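Side-chain contacts in putative mandelate racemase/muconate lactonizing enzyme (Bordetella bronchiseptica, PDB 3DDM), which is of unknown function but has the family features of the enolase superfamily, an N-terminal capping domain joined to a barrel-like C-terminal domain: residues A13-H18 with V76-L81; V45-G50 with A129-Q134; Q91-L96 with G119-L124; A123-A128 with W137-G142; A283-G286 with G290-P293. The protein carries 1 engineered substitution. One frame throughout, in Å; residues are numbered along the deposited sequence.

Contact 1 (A13-H18 with V76-L81); sequences ARVRAH and VLAPLL
V15 is the one residue of 13-18 that reaches the helix segment 76-81, and it meets two residues there, A78 and L81. Its CB-bearing trunk faces the methyl of A78, with V15 CB and A78 CB 3.9 Å apart. The second touch lies further out, where one branch of the valine meets one branch of the leucine: V15 CG2 is 4.0 Å from L81 CD2. The valine and leucine side chains run across each other at roughly a right angle and touch through CG2 and CD2. The valine torsion explains the division of labour: with chi1 at -180°, CG1 stands opposite the backbone N while CG2 lies beside that N and is the branch offered to L81. CG1 is turned to L120 of helix 110-131. A78 and L81 are one helical turn apart and present the same face to the strand; in that turn L81 N bonds to L77 O, while P79, having no N-H to give, kinks the helix. The strand is the edge strand 14-23 of the three-stranded antiparallel sheet in the capping domain, and A13 and R14 both face E46 in a classic beta bulge. Contact between V15, A78 and L81 is purely apolar, so these three fit by shape and burial alone, and the directional tie of strand to helix comes from the hydrogen bond of A17 N to E74 OE2.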
# COMPACT_ATOMS: atom_id res chain seq x y z
N ALA A 13 14.65 10.93 20.18
CA ALA A 13 15.18 12.26 19.90
C ALA A 13 15.63 12.40 18.45
O ALA A 13 15.46 13.46 17.84
CB ALA A 13 16.34 12.56 20.82
N ARG A 14 16.21 11.34 17.91
CA ARG A 14 16.69 11.33 16.54
C ARG A 14 16.37 9.97 15.97
O ARG A 14 16.58 8.95 16.63
CB ARG A 14 18.20 11.60 16.51
CG ARG A 14 18.85 11.47 15.14
CD ARG A 14 20.31 11.91 15.18
NE ARG A 14 21.20 10.99 14.46
CZ ARG A 14 21.51 9.76 14.87
NH1 ARG A 14 21.00 9.28 16.01
NH2 ARG A 14 22.31 8.99 14.15
N VAL A 15 15.84 9.94 14.75
CA VAL A 15 15.47 8.69 14.10
C VAL A 15 15.97 8.68 12.66
O VAL A 15 15.49 9.46 11.83
CB VAL A 15 13.94 8.49 14.09
CG1 VAL A 15 13.59 7.19 13.41
CG2 VAL A 15 13.40 8.53 15.51
N ARG A 16 16.93 7.82 12.35
CA ARG A 16 17.47 7.77 11.00
C ARG A 16 17.30 6.41 10.34
O ARG A 16 17.30 5.37 11.01
CB ARG A 16 18.96 8.15 11.00
CG ARG A 16 19.24 9.45 11.72
CD ARG A 16 20.66 9.96 11.48
NE ARG A 16 20.87 10.39 10.10
CZ ARG A 16 21.90 11.14 9.69
NH1 ARG A 16 22.82 11.55 10.56
NH2 ARG A 16 22.00 11.48 8.41
N ALA A 17 17.17 6.43 9.02
CA ALA A 17 17.01 5.21 8.24
C ALA A 17 18.14 5.12 7.23
O ALA A 17 18.48 6.11 6.59
CB ALA A 17 15.68 5.22 7.52
N HIS A 18 18.74 3.94 7.11
CA HIS A 18 19.83 3.76 6.16
C HIS A 18 19.47 2.66 5.20
O HIS A 18 19.02 1.58 5.61
CB HIS A 18 21.12 3.38 6.89
CG HIS A 18 21.42 4.26 8.06
ND1 HIS A 18 21.05 3.93 9.35
CD2 HIS A 18 21.98 5.48 8.13
CE1 HIS A 18 21.37 4.91 10.16
NE2 HIS A 18 21.94 5.87 9.45
N VAL A 76 7.68 10.76 8.01
CA VAL A 76 6.36 10.61 8.62
C VAL A 76 6.34 10.07 10.04
O VAL A 76 5.68 10.63 10.92
CB VAL A 76 5.47 9.72 7.73
CG1 VAL A 76 4.21 9.29 8.48
CG2 VAL A 76 5.11 10.48 6.47
N LEU A 77 7.04 8.97 10.28
CA LEU A 77 7.06 8.37 11.60
C LEU A 77 8.02 9.05 12.58
O LEU A 77 7.72 9.14 13.76
CB LEU A 77 7.43 6.89 11.49
CG LEU A 77 6.58 6.06 10.54
CD1 LEU A 77 7.28 4.75 10.28
CD2 LEU A 77 5.20 5.83 11.13
N ALA A 78 9.16 9.53 12.09
CA ALA A 78 10.14 10.18 12.95
C ALA A 78 9.54 11.35 13.74
O ALA A 78 9.66 11.40 14.97
CB ALA A 78 11.35 10.65 12.14
N PRO A 79 8.89 12.30 13.05
CA PRO A 79 8.26 13.46 13.70
C PRO A 79 7.26 13.06 14.77
O PRO A 79 7.25 13.64 15.86
CB PRO A 79 7.59 14.19 12.54
CG PRO A 79 8.49 13.86 11.38
CD PRO A 79 8.76 12.39 11.58
N LEU A 80 6.42 12.08 14.48
CA LEU A 80 5.46 11.62 15.47
C LEU A 80 6.22 11.13 16.70
O LEU A 80 5.97 11.54 17.83
CB LEU A 80 4.61 10.47 14.91
CG LEU A 80 3.58 10.80 13.84
CD1 LEU A 80 2.91 9.52 13.39
CD2 LEU A 80 2.55 11.77 14.39
N LEU A 81 7.19 10.27 16.44
CA LEU A 81 8.02 9.66 17.47
C LEU A 81 8.81 10.65 18.34
O LEU A 81 8.86 10.50 19.57
CB LEU A 81 8.98 8.68 16.79
CG LEU A 81 9.28 7.34 17.44
CD1 LEU A 81 7.98 6.62 17.82
CD2 LEU A 81 10.11 6.51 16.45

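Contact 2 (V45-G50 with A129-Q134); sequences VEDSDG and ARRAGQ
Both carboxylates, D47 and D49, come to the edge of the R131 guanidinium, near its plane, and both use the same nitrogen, NH1. D49 lies nearer the guanidinium plane: its CG is in that plane, although the groups are well turned against each other, and R131 NH1 approaches OD2 on the anti side, 15° out of the carboxylate plane. The modelled 2.5 Å from R131 NH1 to D49 OD2 is too short to be taken literally; this is a salt bridge of doubtful length. R131 NH1 reaches D47 OD1 on its syn side at 3.1 Å, and the two flat groups are turned 69° from each other. The arginine chain bends at chi3 (50°), and both aspartates cross it at about a right angle. The three residues form a salt-bridge network joining a type I beta turn, D47 to G50, to the C-terminal end of helix 110-131 in the capping domain. The turn follows strand 37-46, and the helix ends in a Schellman motif with G133 at positive phi. The other oxygen of D47 is used within the turn: S48 N donates to D47 OD2 at 2.6 Å, from above the carboxylate plane. D47 is buried and also rests on L127.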
# COMPACT_ATOMS: atom_id res chain seq x y z
N VAL A 45 17.10 4.36 16.40
CA VAL A 45 16.42 5.37 17.18
C VAL A 45 17.30 5.79 18.35
O VAL A 45 17.67 4.96 19.18
CB VAL A 45 15.11 4.84 17.77
CG1 VAL A 45 14.49 5.92 18.67
CG2 VAL A 45 14.15 4.45 16.64
N GLU A 46 17.65 7.07 18.40
CA GLU A 46 18.47 7.57 19.49
C GLU A 46 17.61 8.16 20.60
O GLU A 46 16.71 8.96 20.37
CB GLU A 46 19.45 8.64 19.02
CG GLU A 46 20.50 8.94 20.07
CD GLU A 46 21.40 10.09 19.70
OE1 GLU A 46 21.90 10.11 18.55
OE2 GLU A 46 21.62 10.98 20.56
N ASP A 47 17.93 7.73 21.82
CA ASP A 47 17.25 8.14 23.04
C ASP A 47 17.57 9.58 23.40
O ASP A 47 18.49 10.19 22.84
CB ASP A 47 17.72 7.22 24.16
CG ASP A 47 16.78 7.18 25.33
OD1 ASP A 47 17.06 6.40 26.26
OD2 ASP A 47 15.78 7.93 25.31
N SER A 48 16.83 10.12 24.36
CA SER A 48 17.05 11.48 24.83
C SER A 48 18.31 11.48 25.71
O SER A 48 18.89 12.53 25.98
CB SER A 48 15.86 11.96 25.66
OG SER A 48 15.65 11.09 26.76
N ASP A 49 18.73 10.29 26.15
CA ASP A 49 19.93 10.15 26.97
C ASP A 49 21.12 9.75 26.09
O ASP A 49 22.23 9.55 26.60
CB ASP A 49 19.73 9.09 28.06
CG ASP A 49 18.63 9.45 29.05
OD1 ASP A 49 18.30 10.66 29.19
OD2 ASP A 49 18.10 8.52 29.71
N GLY A 50 20.89 9.63 24.79
CA GLY A 50 21.96 9.25 23.89
C GLY A 50 21.98 7.76 23.59
O GLY A 50 22.74 7.31 22.73
N ALA A 129 15.82 -2.93 25.86
CA ALA A 129 16.50 -4.12 26.34
C ALA A 129 17.94 -3.79 26.67
O ALA A 129 18.48 -4.27 27.67
CB ALA A 129 16.45 -5.22 25.29
N ARG A 130 18.57 -2.98 25.83
CA ARG A 130 19.95 -2.58 26.07
C ARG A 130 20.06 -1.79 27.36
O ARG A 130 20.90 -2.09 28.22
CB ARG A 130 20.48 -1.75 24.90
CG ARG A 130 21.16 -2.56 23.82
CD ARG A 130 20.82 -2.02 22.44
NE ARG A 130 21.86 -2.28 21.44
CZ ARG A 130 22.47 -3.45 21.26
NH1 ARG A 130 22.15 -4.50 22.01
NH2 ARG A 130 23.39 -3.58 20.32
N ARG A 131 19.21 -0.77 27.51
CA ARG A 131 19.22 0.06 28.71
C ARG A 131 19.06 -0.78 29.96
O ARG A 131 19.65 -0.48 31.00
CB ARG A 131 18.13 1.13 28.66
CG ARG A 131 18.44 2.29 27.71
CD ARG A 131 17.56 3.50 28.00
NE ARG A 131 17.57 3.84 29.42
CZ ARG A 131 17.86 5.04 29.91
NH1 ARG A 131 18.16 6.05 29.09
NH2 ARG A 131 17.84 5.25 31.22
N ALA A 132 18.27 -1.85 29.87
CA ALA A 132 18.06 -2.73 31.01
C ALA A 132 19.19 -3.74 31.09
O ALA A 132 19.19 -4.62 31.94
CB ALA A 132 16.72 -3.45 30.87
N GLY A 133 20.16 -3.61 30.18
CA GLY A 133 21.28 -4.52 30.15
C GLY A 133 20.86 -5.96 29.93
O GLY A 133 21.39 -6.86 30.57
N GLN A 134 19.92 -6.18 29.01
CA GLN A 134 19.44 -7.54 28.74
C GLN A 134 19.31 -7.91 27.28
O GLN A 134 19.10 -7.06 26.41
CB GLN A 134 18.05 -7.75 29.34
CG GLN A 134 17.93 -7.67 30.84
CD GLN A 134 16.49 -7.92 31.27
OE1 GLN A 134 15.61 -7.08 31.08
NE2 GLN A 134 16.25 -9.10 31.83

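Contact 3 (Q91-L96 with G119-L124); sequences QAFAHL and GLDIAL
A92 and L124 make the first of two apolar touches between these helices: the A92 methyl CB sits 3.7 Å from L124 CD1. The leucine reaches it because its CG lies beside the backbone N and the chain then extends, putting CD1 forward. One turn along the first helix, L96 meets L120 branch end to branch end, CD1 to CD1 at 4.4 Å, a looser touch. L96 is backed by L80 and L81 of helix 65-81, and L120 by L77 and L81 of the same helix, so this pair belongs to a larger apolar interior.

The second kind of contact brings a carboxylate against an aromatic residue. D121 OD2 lies 3.6 Å from F93 CB and approaches the ring obliquely, with the carboxylate and ring planes 63° apart and the two side chains crossing near a right angle. F93 CG stands opposite its own backbone N (chi1 175°), leaving CB rather than the ring as the part nearest to the aspartate. This is a van der Waals neighbour, not the polar partner of D121: its OD2 is hydrogen-bonded to S289 OG at the start of helix 287-300, so OD2 of this buried carboxylate is satisfied by a residue of the C-terminal domain.

The axes of 91-96 and 119-124 run nearly antiparallel, at 162°, and approach to 10.1 Å. Helix 110-131 meets the three-stranded sheet through V45, while F93 and D121 face the G286 loop of the barrel, and the pair is consistent with the helical part of an enolase-type capping domain.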
# COMPACT_ATOMS: atom_id res chain seq x y z
N GLN A 91 3.40 1.42 23.75
CA GLN A 91 2.65 2.66 23.66
C GLN A 91 3.03 3.46 22.41
O GLN A 91 2.17 4.05 21.75
CB GLN A 91 2.86 3.49 24.91
CG GLN A 91 2.14 4.82 24.90
CD GLN A 91 2.30 5.59 26.19
OE1 GLN A 91 1.74 5.22 27.22
NE2 GLN A 91 3.08 6.67 26.15
N ALA A 92 4.32 3.50 22.08
CA ALA A 92 4.77 4.23 20.89
C ALA A 92 4.23 3.52 19.65
O ALA A 92 3.94 4.14 18.64
CB ALA A 92 6.30 4.28 20.84
N PHE A 93 4.09 2.21 19.74
CA PHE A 93 3.57 1.45 18.63
C PHE A 93 2.12 1.83 18.38
O PHE A 93 1.72 2.16 17.26
CB PHE A 93 3.68 -0.04 18.92
CG PHE A 93 3.06 -0.90 17.86
CD1 PHE A 93 3.53 -0.86 16.54
CD2 PHE A 93 1.98 -1.74 18.17
CE1 PHE A 93 2.94 -1.65 15.55
CE2 PHE A 93 1.39 -2.52 17.18
CZ PHE A 93 1.86 -2.48 15.86
N ALA A 94 1.31 1.78 19.44
CA ALA A 94 -0.10 2.12 19.34
C ALA A 94 -0.30 3.57 18.90
O ALA A 94 -1.30 3.91 18.27
CB ALA A 94 -0.80 1.87 20.67
N HIS A 95 0.65 4.43 19.23
CA HIS A 95 0.51 5.83 18.86
C HIS A 95 0.74 5.97 17.36
O HIS A 95 -0.01 6.66 16.68
CB HIS A 95 1.50 6.70 19.64
CG HIS A 95 1.39 8.16 19.33
ND1 HIS A 95 2.40 8.87 18.71
CD2 HIS A 95 0.39 9.05 19.54
CE1 HIS A 95 2.03 10.13 18.56
NE2 HIS A 95 0.81 10.26 19.05
N LEU A 96 1.78 5.30 16.86
CA LEU A 96 2.13 5.38 15.44
C LEU A 96 1.06 4.81 14.53
O LEU A 96 0.82 5.35 13.45
CB LEU A 96 3.47 4.70 15.17
CG LEU A 96 4.68 5.43 15.75
CD1 LEU A 96 5.94 4.79 15.22
CD2 LEU A 96 4.63 6.91 15.37
N GLY A 119 9.69 -1.87 11.97
CA GLY A 119 11.11 -1.66 12.11
C GLY A 119 11.45 -0.75 13.29
O GLY A 119 12.41 -1.01 14.03
N LEU A 120 10.67 0.31 13.47
CA LEU A 120 10.90 1.25 14.57
C LEU A 120 10.57 0.63 15.93
O LEU A 120 11.16 1.02 16.95
CB LEU A 120 10.09 2.53 14.38
CG LEU A 120 10.71 3.50 13.37
CD1 LEU A 120 9.80 4.70 13.15
CD2 LEU A 120 12.06 3.94 13.88
N ASP A 121 9.65 -0.33 15.97
CA ASP A 121 9.32 -0.97 17.24
C ASP A 121 10.48 -1.88 17.65
O ASP A 121 10.85 -1.95 18.83
CB ASP A 121 8.04 -1.79 17.14
CG ASP A 121 7.55 -2.26 18.51
OD1 ASP A 121 7.76 -3.46 18.85
OD2 ASP A 121 6.97 -1.42 19.25
N ILE A 122 11.04 -2.57 16.67
CA ILE A 122 12.17 -3.46 16.91
C ILE A 122 13.33 -2.67 17.51
O ILE A 122 14.04 -3.16 18.38
CB ILE A 122 12.64 -4.15 15.60
CG1 ILE A 122 11.61 -5.19 15.15
CG2 ILE A 122 14.01 -4.76 15.79
CD1 ILE A 122 11.92 -5.83 13.81
N ALA A 123 13.51 -1.43 17.06
CA ALA A 123 14.58 -0.59 17.56
C ALA A 123 14.30 -0.03 18.96
O ALA A 123 15.21 0.09 19.78
CB ALA A 123 14.83 0.57 16.58
N LEU A 124 13.04 0.31 19.23
CA LEU A 124 12.67 0.84 20.54
C LEU A 124 12.79 -0.27 21.60
O LEU A 124 13.17 -0.01 22.75
CB LEU A 124 11.25 1.40 20.52
CG LEU A 124 11.12 2.74 19.79
CD1 LEU A 124 9.65 3.13 19.70
CD2 LEU A 124 11.91 3.80 20.53

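Contact 4 (A123-A128 with W137-G142); sequences ALCDLA and WAWLGG
C125 and A128 meet W139 in a sulfur-aromatic and apolar contact between the latter part of helix 110-131 and the short helix 136-139 that follows it in the capping domain. The indole is the common element. C125 SG lies 3.6 Å from W139 CH2 and about equally far from CZ3, and approaches the six-membered ring obliquely, 4.5 Å from its centroid and 63° off the normal. The carbonyl oxygen of C125 is what lies over one face, 4.3 Å above the plane and near the ring's centre. A128 adds its methyl, with A128 CB 3.5 Å from W139 CZ2, again at an oblique approach. The tryptophan comes out toward the longer helix because its CG is opposite the backbone N (chi1 -172°), and C125 is covered in turn by F288 of helix 287-300 and P89 of helix 89-98. Just past W139 the short helix closes: G142 N bonds to W137 O at 2.9 Å and G141 has positive phi, the C-prime position. The return bond from G141 N is less certain in the model, but the arrangement is that of a Schellman motif ending the helix.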
# COMPACT_ATOMS: atom_id res chain seq x y z
N ALA A 123 13.51 -1.43 17.06
CA ALA A 123 14.58 -0.59 17.56
C ALA A 123 14.30 -0.03 18.96
O ALA A 123 15.21 0.09 19.78
CB ALA A 123 14.83 0.57 16.58
N LEU A 124 13.04 0.31 19.23
CA LEU A 124 12.67 0.84 20.54
C LEU A 124 12.79 -0.27 21.60
O LEU A 124 13.17 -0.01 22.75
CB LEU A 124 11.25 1.40 20.52
CG LEU A 124 11.12 2.74 19.79
CD1 LEU A 124 9.65 3.13 19.70
CD2 LEU A 124 11.91 3.80 20.53
N CYS A 125 12.45 -1.50 21.21
CA CYS A 125 12.56 -2.63 22.13
C CYS A 125 14.04 -2.96 22.33
O CYS A 125 14.46 -3.31 23.43
CB CYS A 125 11.83 -3.85 21.58
SG CYS A 125 10.06 -3.72 21.64
N ASP A 126 14.81 -2.87 21.25
CA ASP A 126 16.24 -3.13 21.31
C ASP A 126 16.85 -2.10 22.26
O ASP A 126 17.68 -2.43 23.12
CB ASP A 126 16.84 -3.01 19.89
CG ASP A 126 18.34 -3.21 19.86
OD1 ASP A 126 18.82 -4.26 20.33
OD2 ASP A 126 19.04 -2.30 19.36
N LEU A 127 16.43 -0.85 22.11
CA LEU A 127 16.91 0.23 22.97
C LEU A 127 16.55 -0.04 24.43
O LEU A 127 17.39 0.11 25.32
CB LEU A 127 16.29 1.56 22.54
CG LEU A 127 16.38 2.77 23.47
CD1 LEU A 127 17.81 2.99 23.89
CD2 LEU A 127 15.84 4.01 22.75
N ALA A 128 15.31 -0.44 24.67
CA ALA A 128 14.84 -0.72 26.03
C ALA A 128 15.57 -1.90 26.65
O ALA A 128 15.89 -1.87 27.84
CB ALA A 128 13.33 -0.99 26.01
N TRP A 137 15.71 -11.52 24.04
CA TRP A 137 14.94 -12.69 24.44
C TRP A 137 14.56 -12.69 25.94
O TRP A 137 13.46 -13.08 26.31
CB TRP A 137 15.69 -13.98 24.08
CG TRP A 137 16.91 -14.29 24.91
CD1 TRP A 137 18.22 -14.06 24.59
CD2 TRP A 137 16.93 -14.96 26.18
NE1 TRP A 137 19.05 -14.55 25.57
CE2 TRP A 137 18.29 -15.11 26.56
CE3 TRP A 137 15.93 -15.46 27.04
CZ2 TRP A 137 18.67 -15.74 27.75
CZ3 TRP A 137 16.32 -16.08 28.23
CH2 TRP A 137 17.68 -16.21 28.57
N ALA A 138 15.48 -12.24 26.80
CA ALA A 138 15.21 -12.20 28.23
C ALA A 138 14.20 -11.11 28.55
O ALA A 138 13.29 -11.30 29.36
CB ALA A 138 16.50 -11.96 29.00
N TRP A 139 14.37 -9.96 27.91
CA TRP A 139 13.49 -8.81 28.06
C TRP A 139 12.04 -9.20 27.72
O TRP A 139 11.10 -8.86 28.44
CB TRP A 139 13.96 -7.71 27.12
CG TRP A 139 13.28 -6.41 27.28
CD1 TRP A 139 13.56 -5.45 28.20
CD2 TRP A 139 12.27 -5.87 26.43
NE1 TRP A 139 12.81 -4.33 27.96
CE2 TRP A 139 12.01 -4.55 26.88
CE3 TRP A 139 11.57 -6.35 25.31
CZ2 TRP A 139 11.07 -3.71 26.25
CZ3 TRP A 139 10.63 -5.51 24.69
CH2 TRP A 139 10.40 -4.21 25.16
N LEU A 140 11.87 -9.92 26.62
CA LEU A 140 10.55 -10.38 26.19
C LEU A 140 10.00 -11.45 27.15
O LEU A 140 8.97 -12.08 26.88
CB LEU A 140 10.63 -10.97 24.78
CG LEU A 140 11.04 -9.99 23.67
CD1 LEU A 140 11.40 -10.75 22.40
CD2 LEU A 140 9.90 -9.02 23.42
N GLY A 141 10.69 -11.67 28.26
CA GLY A 141 10.24 -12.67 29.21
C GLY A 141 10.56 -14.11 28.86
O GLY A 141 9.84 -15.02 29.27
N GLY A 142 11.63 -14.34 28.11
CA GLY A 142 12.00 -15.70 27.75
C GLY A 142 12.88 -16.35 28.81
O GLY A 142 13.41 -15.65 29.68

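Contact 5 (A283-G286 with G290-P293); sequences AKWG and GCLP
With CG opposite the backbone N (chi1 176°), W285 carries its indole toward the helix start, while C291 holds SG beside its own backbone N, which brings the sulfur near both W285 O and the indole's CE3. The six-membered ring meets G290 and C291 obliquely. W285 CZ3 is 3.9 Å from G290 C, and C291 SG is 4.1 Å from W285 CE3. The sulfur is 5.2 Å from the ring centroid and 61° off the normal, an oblique sulfur-aromatic contact. The two glycines make the contact compact, their CA atoms being 3.9 Å apart, with G286 at positive phi. Between them runs a backbone hydrogen bond, G290 N to G286 O at 3.0 Å, in which the donor sits above the carbonyl plane, 60° out of it. The bond ties the loop after strand 275-278 to the first turn of helix 287-300 in the barrel domain. Nearby, K284 pairs with E258, makes a cation-pi contact with W58 and bonds to Q106 O of the second subunit. W285 NE1 has a weak hydrogen bond to E97 of the capping domain. Across 283-286 and 290-293 themselves, a single directional bond fixes the glycines, and the tryptophan-cysteine pair, polarisable and buried, probably contributes mainly dispersion alongside it.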
# COMPACT_ATOMS: atom_id res chain seq x y z
N ALA A 283 9.20 -8.01 11.31
CA ALA A 283 9.77 -6.84 10.62
C ALA A 283 8.78 -6.28 9.59
O ALA A 283 8.95 -5.17 9.06
CB ALA A 283 11.08 -7.19 9.94
N LYS A 284 7.73 -7.05 9.30
CA LYS A 284 6.72 -6.64 8.35
C LYS A 284 5.58 -5.96 9.10
O LYS A 284 5.06 -4.94 8.66
CB LYS A 284 6.19 -7.85 7.58
CG LYS A 284 6.27 -7.71 6.07
CD LYS A 284 5.81 -8.98 5.37
CE LYS A 284 5.46 -8.71 3.93
NZ LYS A 284 4.73 -9.84 3.31
N TRP A 285 5.20 -6.54 10.24
CA TRP A 285 4.12 -5.96 11.05
C TRP A 285 4.25 -6.12 12.58
O TRP A 285 4.75 -7.12 13.09
CB TRP A 285 2.75 -6.52 10.63
CG TRP A 285 1.67 -6.00 11.53
CD1 TRP A 285 1.05 -4.78 11.44
CD2 TRP A 285 1.20 -6.60 12.75
NE1 TRP A 285 0.22 -4.58 12.54
CE2 TRP A 285 0.30 -5.68 13.35
CE3 TRP A 285 1.45 -7.82 13.40
CZ2 TRP A 285 -0.35 -5.95 14.57
CZ3 TRP A 285 0.81 -8.09 14.61
CH2 TRP A 285 -0.08 -7.15 15.18
N GLY A 286 3.77 -5.09 13.28
CA GLY A 286 3.76 -5.09 14.73
C GLY A 286 5.05 -5.06 15.52
O GLY A 286 5.10 -4.50 16.61
N GLY A 290 3.68 -5.92 18.78
CA GLY A 290 2.56 -6.59 18.15
C GLY A 290 2.65 -8.10 18.07
O GLY A 290 1.69 -8.81 18.38
N CYS A 291 3.81 -8.62 17.68
CA CYS A 291 3.97 -10.06 17.50
C CYS A 291 4.13 -10.94 18.73
O CYS A 291 3.78 -12.12 18.67
CB CYS A 291 5.12 -10.33 16.52
SG CYS A 291 4.85 -9.66 14.85
N LEU A 292 4.66 -10.41 19.83
CA LEU A 292 4.81 -11.24 21.02
C LEU A 292 3.44 -11.77 21.44
O LEU A 292 3.25 -12.99 21.59
CB LEU A 292 5.45 -10.44 22.17
CG LEU A 292 5.67 -11.19 23.50
CD1 LEU A 292 6.53 -12.45 23.28
CD2 LEU A 292 6.35 -10.23 24.52
N PRO A 293 2.45 -10.86 21.62
CA PRO A 293 1.10 -11.29 22.02
C PRO A 293 0.54 -12.35 21.08
O PRO A 293 0.07 -13.39 21.54
CB PRO A 293 0.31 -10.00 21.97
CG PRO A 293 1.32 -8.97 22.34
CD PRO A 293 2.52 -9.39 21.54

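Contact 1 closes the first loop, bringing strand 14-23 of the capping domain against helix 65-81. Contact 2 opens inside that loop and closes well beyond it, so the two cross; R14 and E46 join them within the sheet. Contact 3 is nested in the loop of contact 2 and adds helix 89-98 to helix 110-131, next to contact 1 through L81, L96 and L120. Contact 4 begins on the stretch where contact 3 ends, sharing A123 and L124, and crosses contact 2. Contact 5 follows in series in the barrel domain; F93 packs on G286 and L140 on L292, tying capping domain to barrel.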